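Emp47p (form2) (PDB 2A6Z) acts as a lectin-type cargo receptor in yeast, with a calcium-independent carbohydrate recognition domain, and takes part in the secretion of glycoproteins. Local coordinates at residues Gly81-Phe86 / Gly107-Val112; Gly124-Gly129 / Gln141-Cys146. One frame throughout, in Å; residues are numbered along the deposited sequence.

Contact 1. Residues Gly81-Phe86 / Gly107-Val112; sequences GISFWF and GLQLLV
Residues Ile82, Phe84 and Phe86 pair with Val112, Leu110 and Leu108 as two neighbouring antiparallel strands in the beta sandwich of a legume-like lectin domain. Backbone hydrogen bonds carry the register. Six of them join the three pairs, two to each pair. Phe84 N to Leu110 O is 2.8 Å. Ile82 N to Val112 O is 3.0 Å. Between them, Ser83 CA points its hydrogen at Leu110 O.

Apolar packing fills the face that carries Ile82, Phe84 and Phe86. Ile82 CG2 lies 3.7 Å from Val112 CB, the two side chains running side by side. The Phe84 ring meets Val112 CG2 at its edge, through CE2. Phe84 and Val112 also touch Ile159, and Leu110 touches Val161, both on strand 153-164 of the second sheet. This face therefore looks into the sandwich.

The other face is mixed. Trp85 and Gln109 lie alongside each other, with ring and amide planes only 9° apart. Gln109 CG makes a CH-pi contact over one face of the Trp85 six-membered ring, set toward the rim, 4.0 Å from the centroid. Trp85 NE1 is hydrogen-bonded to Thr198 OG1. Gln109 CG is anti to the backbone N (chi1 178°) and the chain stays extended. In one of two conformers of Ser83, Gln109 NE2 donates to Ser83 OG at 2.9 Å, with the oxygen close to the amide plane.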
ATOM      1  N   GLY A  81       6.446   9.248   1.741  1.00  6.34           N
ATOM      2  CA  GLY A  81       5.711   8.412   0.789  1.00  6.97           C
ATOM      3  C   GLY A  81       4.865   7.416   1.525  1.00  6.10           C
ATOM      4  O   GLY A  81       4.967   7.268   2.764  1.00  7.34           O
ATOM      5  N   ILE A  82       4.028   6.760   0.749  1.00  6.16           N
ATOM      6  CA  ILE A  82       3.094   5.732   1.284  1.00  5.67           C
ATOM      7  C   ILE A  82       3.315   4.464   0.459  1.00  5.78           C
ATOM      8  O   ILE A  82       3.399   4.526  -0.770  1.00  6.11           O
ATOM      9  CB  ILE A  82       1.625   6.214   1.297  1.00  6.64           C
ATOM     10  CG1 ILE A  82       0.685   5.141   1.881  1.00  6.40           C
ATOM     11  CG2 ILE A  82       1.124   6.690  -0.072  1.00  6.42           C
ATOM     12  CD1 ILE A  82      -0.709   5.618   2.178  1.00  7.84           C
ATOM     13  N   SER A  83       3.443   3.363   1.173  1.00  5.85           N
ATOM     14  CA  SER A  83       3.710   2.056   0.543  1.00  5.84           C
ATOM     15  C   SER A  83       2.631   1.059   0.922  1.00  5.36           C
ATOM     16  O   SER A  83       2.213   0.929   2.082  1.00  6.91           O
ATOM     17  CB  SER A  83       5.027   1.516   1.058  1.00  7.25           C
ATOM     18  OG  SER A  83       6.141   2.154   0.454  0.61  5.74           O
ATOM     19  N   PHE A  84       2.194   0.312  -0.097  1.00  5.64           N
ATOM     20  CA  PHE A  84       1.200  -0.756   0.026  1.00  5.40           C
ATOM     21  C   PHE A  84       1.907  -2.071  -0.243  1.00  5.95           C
ATOM     22  O   PHE A  84       2.617  -2.187  -1.233  1.00  7.42           O
ATOM     23  CB  PHE A  84       0.038  -0.551  -0.962  1.00  6.17           C
ATOM     24  CG  PHE A  84      -0.609   0.802  -0.838  1.00  6.00           C
ATOM     25  CD1 PHE A  84      -1.713   0.990  -0.031  1.00  6.83           C
ATOM     26  CD2 PHE A  84      -0.126   1.908  -1.555  1.00  6.67           C
ATOM     27  CE1 PHE A  84      -2.317   2.221   0.094  1.00  8.13           C
ATOM     28  CE2 PHE A  84      -0.685   3.155  -1.406  1.00  7.77           C
ATOM     29  CZ  PHE A  84      -1.809   3.299  -0.582  1.00  8.41           C
ATOM     30  N   TRP A  85       1.723  -3.035   0.659  1.00  5.86           N
ATOM     31  CA  TRP A  85       2.569  -4.216   0.676  1.00  6.43           C
ATOM     32  C   TRP A  85       1.779  -5.510   0.442  1.00  5.91           C
ATOM     33  O   TRP A  85       0.646  -5.635   0.932  1.00  7.04           O
ATOM     34  CB  TRP A  85       3.247  -4.346   2.043  1.00  7.12           C
ATOM     35  CG  TRP A  85       4.074  -3.151   2.426  1.00  6.65           C
ATOM     36  CD1 TRP A  85       3.642  -2.064   3.147  1.00  7.38           C
ATOM     37  CD2 TRP A  85       5.461  -2.924   2.116  1.00  6.60           C
ATOM     38  NE1 TRP A  85       4.694  -1.157   3.315  1.00  7.13           N
ATOM     39  CE2 TRP A  85       5.799  -1.678   2.705  1.00  6.86           C
ATOM     40  CE3 TRP A  85       6.444  -3.657   1.428  1.00  7.48           C
ATOM     41  CZ2 TRP A  85       7.101  -1.130   2.616  1.00  7.49           C
ATOM     42  CZ3 TRP A  85       7.713  -3.116   1.358  1.00  8.59           C
ATOM     43  CH2 TRP A  85       8.039  -1.869   1.940  1.00  8.36           C
ATOM     44  N   PHE A  86       2.418  -6.440  -0.214  1.00  6.32           N
ATOM     45  CA  PHE A  86       1.935  -7.812  -0.367  1.00  6.36           C
ATOM     46  C   PHE A  86       3.192  -8.705  -0.310  1.00  6.31           C
ATOM     47  O   PHE A  86       3.858  -8.864  -1.313  1.00  6.83           O
ATOM     48  CB  PHE A  86       1.155  -7.932  -1.683  1.00  6.99           C
ATOM     49  CG  PHE A  86       0.653  -9.356  -1.955  1.00  6.93           C
ATOM     50  CD1 PHE A  86      -0.450  -9.815  -1.229  1.00  8.62           C
ATOM     51  CD2 PHE A  86       1.249 -10.199  -2.895  1.00  8.48           C
ATOM     52  CE1 PHE A  86      -0.962 -11.100  -1.436  1.00  9.94           C
ATOM     53  CE2 PHE A  86       0.741 -11.445  -3.109  1.00 10.20           C
ATOM     54  CZ  PHE A  86      -0.379 -11.895  -2.390  1.00 10.70           C
ATOM     55  N   GLY A 107       8.286 -10.120  -1.968  1.00  7.83           N
ATOM     56  CA  GLY A 107       7.004  -9.888  -2.546  1.00  7.56           C
ATOM     57  C   GLY A 107       6.986  -8.538  -3.287  1.00  6.87           C
ATOM     58  O   GLY A 107       7.941  -8.186  -3.986  1.00  7.51           O
ATOM     59  N   LEU A 108       5.871  -7.826  -3.138  1.00  6.73           N
ATOM     60  CA  LEU A 108       5.541  -6.623  -3.866  1.00  6.41           C
ATOM     61  C   LEU A 108       5.392  -5.423  -2.942  1.00  6.16           C
ATOM     62  O   LEU A 108       4.683  -5.478  -1.904  1.00  7.04           O
ATOM     63  CB  LEU A 108       4.186  -6.842  -4.582  1.00  6.49           C
ATOM     64  CG  LEU A 108       3.596  -5.639  -5.343  1.00  6.59           C
ATOM     65  CD1 LEU A 108       4.481  -5.287  -6.552  1.00  7.53           C
ATOM     66  CD2 LEU A 108       2.167  -5.963  -5.744  1.00  7.65           C
ATOM     67  N   GLN A 109       6.025  -4.311  -3.337  1.00  5.99           N
ATOM     68  CA  GLN A 109       5.799  -3.017  -2.748  1.00  5.87           C
ATOM     69  C   GLN A 109       5.202  -2.099  -3.831  1.00  5.65           C
ATOM     70  O   GLN A 109       5.755  -1.999  -4.929  1.00  6.60           O
ATOM     71  CB  GLN A 109       7.140  -2.422  -2.272  1.00  6.46           C
ATOM     72  CG  GLN A 109       7.017  -1.026  -1.676  1.00  7.48           C
ATOM     73  CD  GLN A 109       8.322  -0.232  -1.684  1.00  6.28           C
ATOM     74  OE1 GLN A 109       9.284  -0.568  -2.346  1.00  7.70           O
ATOM     75  NE2 GLN A 109       8.356   0.827  -0.916  1.00  7.68           N
ATOM     76  N   LEU A 110       4.120  -1.411  -3.488  1.00  5.35           N
ATOM     77  CA  LEU A 110       3.593  -0.328  -4.363  1.00  5.26           C
ATOM     78  C   LEU A 110       3.864   0.975  -3.625  1.00  5.47           C
ATOM     79  O   LEU A 110       3.352   1.169  -2.517  1.00  7.11           O
ATOM     80  CB  LEU A 110       2.095  -0.481  -4.615  1.00  6.07           C
ATOM     81  CG  LEU A 110       1.698  -1.769  -5.304  1.00  6.17           C
ATOM     82  CD1 LEU A 110       0.181  -1.861  -5.448  1.00  9.53           C
ATOM     83  CD2 LEU A 110       2.328  -1.904  -6.682  1.00  6.65           C
ATOM     84  N   LEU A 111       4.657   1.834  -4.252  1.00  5.41           N
ATOM     85  CA  LEU A 111       5.083   3.084  -3.619  1.00  5.64           C
ATOM     86  C   LEU A 111       4.413   4.269  -4.309  1.00  5.07           C
ATOM     87  O   LEU A 111       4.547   4.413  -5.543  1.00  5.52           O
ATOM     88  CB  LEU A 111       6.602   3.246  -3.733  1.00  6.56           C
ATOM     89  CG  LEU A 111       7.159   4.589  -3.224  1.00  6.47           C
ATOM     90  CD1 LEU A 111       6.925   4.771  -1.730  1.00  6.99           C
ATOM     91  CD2 LEU A 111       8.660   4.642  -3.532  1.00  8.28           C
ATOM     92  N   VAL A 112       3.735   5.112  -3.544  1.00  5.31           N
ATOM     93  CA  VAL A 112       3.249   6.391  -4.022  1.00  5.38           C
ATOM     94  C   VAL A 112       4.116   7.464  -3.368  1.00  5.08           C
ATOM     95  O   VAL A 112       4.202   7.583  -2.147  1.00  5.83           O
ATOM     96  CB  VAL A 112       1.751   6.584  -3.715  1.00  6.21           C
ATOM     97  CG1 VAL A 112       1.321   7.989  -4.077  1.00  6.81           C
ATOM     98  CG2 VAL A 112       0.921   5.526  -4.430  1.00  6.74           C
TER

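Contact 2. Residues Gly124-Gly129 / Gln141-Cys146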
ATOM      1  N   GLY A 124       5.708   0.092  -8.907  1.00  5.57           N
ATOM      2  CA  GLY A 124       5.827  -1.300  -8.390  1.00  6.33           C
ATOM      3  C   GLY A 124       7.298  -1.655  -8.236  1.00  5.67           C
ATOM      4  O   GLY A 124       8.132  -1.404  -9.110  1.00  6.42           O
ATOM      5  N   GLN A 125       7.573  -2.279  -7.100  1.00  6.06           N
ATOM      6  CA  GLN A 125       8.897  -2.743  -6.754  1.00  6.22           C
ATOM      7  C   GLN A 125       8.806  -4.233  -6.307  1.00  6.53           C
ATOM      8  O   GLN A 125       7.810  -4.588  -5.639  1.00  6.86           O
ATOM      9  CB  GLN A 125       9.542  -1.955  -5.599  1.00  6.95           C
ATOM     10  CG  GLN A 125       9.366  -0.438  -5.693  1.00  7.50           C
ATOM     11  CD  GLN A 125      10.111   0.323  -6.750  1.00  6.71           C
ATOM     12  OE1 GLN A 125       9.542   1.217  -7.374  1.00  7.68           O
ATOM     13  NE2 GLN A 125      11.408   0.023  -6.942  1.00  7.63           N
ATOM     14  N   LEU A 126       9.806  -5.016  -6.639  1.00  6.50           N
ATOM     15  CA  LEU A 126       9.837  -6.441  -6.231  1.00  7.24           C
ATOM     16  C   LEU A 126      11.150  -6.711  -5.519  1.00  7.41           C
ATOM     17  O   LEU A 126      12.185  -6.157  -5.844  1.00  9.04           O
ATOM     18  CB  LEU A 126       9.810  -7.350  -7.454  1.00  8.20           C
ATOM     19  CG  LEU A 126       8.503  -7.285  -8.238  1.00 10.49           C
ATOM     20  CD1 LEU A 126       8.731  -7.753  -9.656  1.00 13.79           C
ATOM     21  CD2 LEU A 126       7.382  -8.026  -7.473  1.00 10.93           C
ATOM     22  N   ASN A 127      11.077  -7.629  -4.554  1.00  8.29           N
ATOM     23  CA  ASN A 127      12.299  -8.152  -3.920  1.00  9.12           C
ATOM     24  C   ASN A 127      11.994  -9.565  -3.465  1.00  8.91           C
ATOM     25  O   ASN A 127      10.836  -9.932  -3.229  1.00  8.80           O
ATOM     26  CB  ASN A 127      12.689  -7.254  -2.756  1.00  9.11           C
ATOM     27  CG  ASN A 127      14.117  -7.550  -2.253  1.00  9.96           C
ATOM     28  OD1 ASN A 127      15.052  -7.643  -3.056  1.00 12.69           O
ATOM     29  ND2 ASN A 127      14.230  -7.651  -0.947  1.00 10.85           N
ATOM     30  N   ASP A 128      13.045 -10.373  -3.310  1.00 10.48           N
ATOM     31  CA  ASP A 128      12.878 -11.792  -3.002  1.00 11.12           C
ATOM     32  C   ASP A 128      13.293 -12.150  -1.583  1.00 11.70           C
ATOM     33  O   ASP A 128      13.466 -13.338  -1.263  1.00 14.15           O
ATOM     34  CB  ASP A 128      13.647 -12.677  -4.014  1.00 13.13           C
ATOM     35  CG  ASP A 128      15.135 -12.489  -3.980  1.00 14.08           C
ATOM     36  OD1 ASP A 128      15.627 -11.790  -3.034  1.00 14.29           O
ATOM     37  OD2 ASP A 128      15.850 -13.075  -4.818  1.00 21.10           O
ATOM     38  N   GLY A 129      13.526 -11.159  -0.745  1.00 11.65           N
ATOM     39  CA  GLY A 129      13.844 -11.409   0.676  1.00 12.84           C
ATOM     40  C   GLY A 129      15.268 -11.768   0.945  1.00 14.18           C
ATOM     41  O   GLY A 129      15.625 -11.944   2.124  1.00 18.04           O
ATOM     42  N   GLN A 141      14.836   0.994 -10.310  1.00  7.96           N
ATOM     43  CA  GLN A 141      14.521  -0.430 -10.105  1.00  8.84           C
ATOM     44  C   GLN A 141      13.026  -0.703 -10.129  1.00  8.25           C
ATOM     45  O   GLN A 141      12.661  -1.878 -10.120  1.00 10.09           O
ATOM     46  CB  GLN A 141      15.160  -0.948  -8.792  1.00 11.55           C
ATOM     47  CG  GLN A 141      16.695  -0.903  -8.967  1.00 14.91           C
ATOM     48  CD  GLN A 141      17.619  -1.611  -8.067  0.63 14.42           C
ATOM     49  OE1 GLN A 141      17.151  -1.788  -6.954  0.63 18.09           O
ATOM     50  NE2 GLN A 141      18.834  -1.953  -8.522  0.63 15.98           N
ATOM     51  N   SER A 142      12.152   0.310 -10.246  1.00  7.90           N
ATOM     52  CA  SER A 142      10.704   0.009 -10.406  1.00  7.64           C
ATOM     53  C   SER A 142      10.525  -0.914 -11.590  1.00  8.78           C
ATOM     54  O   SER A 142      11.090  -0.658 -12.666  1.00  9.68           O
ATOM     55  CB  SER A 142       9.957   1.305 -10.676  1.00  7.83           C
ATOM     56  OG  SER A 142      10.245   2.296  -9.714  1.00  7.21           O
ATOM     57  N   PHE A 143       9.708  -1.964 -11.423  1.00  7.86           N
ATOM     58  CA  PHE A 143       9.441  -2.813 -12.591  1.00  7.66           C
ATOM     59  C   PHE A 143       8.354  -2.211 -13.449  1.00  8.06           C
ATOM     60  O   PHE A 143       8.256  -2.609 -14.612  1.00  8.71           O
ATOM     61  CB  PHE A 143       9.130  -4.280 -12.211  1.00  8.26           C
ATOM     62  CG  PHE A 143       7.809  -4.492 -11.461  1.00  7.69           C
ATOM     63  CD1 PHE A 143       6.644  -4.701 -12.205  1.00  8.83           C
ATOM     64  CD2 PHE A 143       7.748  -4.469 -10.070  1.00  8.59           C
ATOM     65  CE1 PHE A 143       5.422  -4.870 -11.560  1.00  9.08           C
ATOM     66  CE2 PHE A 143       6.502  -4.659  -9.428  1.00  8.94           C
ATOM     67  CZ  PHE A 143       5.360  -4.861 -10.172  1.00  8.52           C
ATOM     68  N   ALA A 144       7.556  -1.306 -12.894  1.00  7.64           N
ATOM     69  CA  ALA A 144       6.456  -0.688 -13.619  1.00  7.93           C
ATOM     70  C   ALA A 144       6.084   0.576 -12.851  1.00  7.05           C
ATOM     71  O   ALA A 144       6.347   0.670 -11.660  1.00  7.69           O
ATOM     72  CB  ALA A 144       5.273  -1.635 -13.743  1.00 10.23           C
ATOM     73  N   SER A 145       5.442   1.505 -13.552  1.00  8.32           N
ATOM     74  CA  SER A 145       5.034   2.741 -12.900  1.00  7.89           C
ATOM     75  C   SER A 145       4.041   3.480 -13.740  1.00  8.21           C
ATOM     76  O   SER A 145       3.893   3.221 -14.951  1.00  9.72           O
ATOM     77  CB  SER A 145       6.266   3.622 -12.627  1.00  9.14           C
ATOM     78  OG  SER A 145       6.836   4.026 -13.910  1.00 10.89           O
ATOM     79  N   CYS A 146       3.366   4.443 -13.109  1.00  6.59           N
ATOM     80  CA  CYS A 146       2.598   5.444 -13.822  1.00  5.64           C
ATOM     81  C   CYS A 146       2.719   6.759 -13.083  1.00  5.09           C
ATOM     82  O   CYS A 146       2.993   6.803 -11.876  1.00  6.14           O
ATOM     83  CB  CYS A 146       1.126   5.040 -14.004  1.00  6.56           C
ATOM     84  SG  CYS A 146       0.186   4.939 -12.462  1.00  7.00           S
TER
HETATM   85  O   HOH W   1      11.703  -3.922  -8.582  1.00 13.95           O
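Phe143 has chi1 at 68°, which puts CG between its backbone N and carbonyl carbon. Gln125 bends at chi2 (-71°), which turns CD back toward Ser142; OE1 then reaches Ser142 OG.

The end of the Phe143 side chain comes between Gly124 and Leu126. Phe143 CE2 is 3.3 Å from Gly124 C, which lies on one side of the ring plane, so the ring is close to the main chain at a residue without a side chain. On the other side, Leu126 CD1 makes a CH-pi contact over the ring face, 3.9 Å from the Phe143 ring centroid. Leu126 crosses Phe143 at about a right angle, and Leu126 CG approaches Phe143 CD2 at 3.4 Å, a tight contact. The ring of Phe181 meets that of Phe143.

The polar contacts lie around Ser142. Its OG donates to Gln125 OE1 at 2.7 Å. The proton is directed at a lone pair of OE1, within the plane of the amide. The same OG is hydrogen-bonded to Arg123 NH1. Gln125 NE2 is held by Ile138 O, so both ends of the amide have partners.

The main chain adds two bonds. Gly124 N donates to Ala144 O at 2.9 Å, and Phe143 N donates to Gly124 O with a more bent N-H angle of 143°. One water accepts from Leu126 N and donates to Gln141 O at 2.7 Å.

Cys146 continues this chain to a disulfide with Cys180, on strand 178-183 of the other sheet. Strand 144-147 is the outermost strand at this end of its sheet, so the contact belongs to an edge of the legume-lectin-like beta sandwich.

Contacts 1 and 2 lie in the same antiparallel sheet, with centres about 9 Å apart. Strands 108-113 and 121-128 are neighbours in it and follow each other in the chain. The order 81-88, 108-113, 121-128, 144-147 therefore runs from contact 1, near the centre of the chain, to the sheet edge at contact 2. Probable backbone hydrogen bonds join them: Gln109 O to Gln125 N at 2.8 Å and Gly107 N to Asn127 O at 2.9 Å. Leu108 CD1 also packs 3.5 Å from Gln125 O. Leu108 touches both Leu126 and Phe143, so the apolar face of contact 1 continues into the ring packing of contact 2.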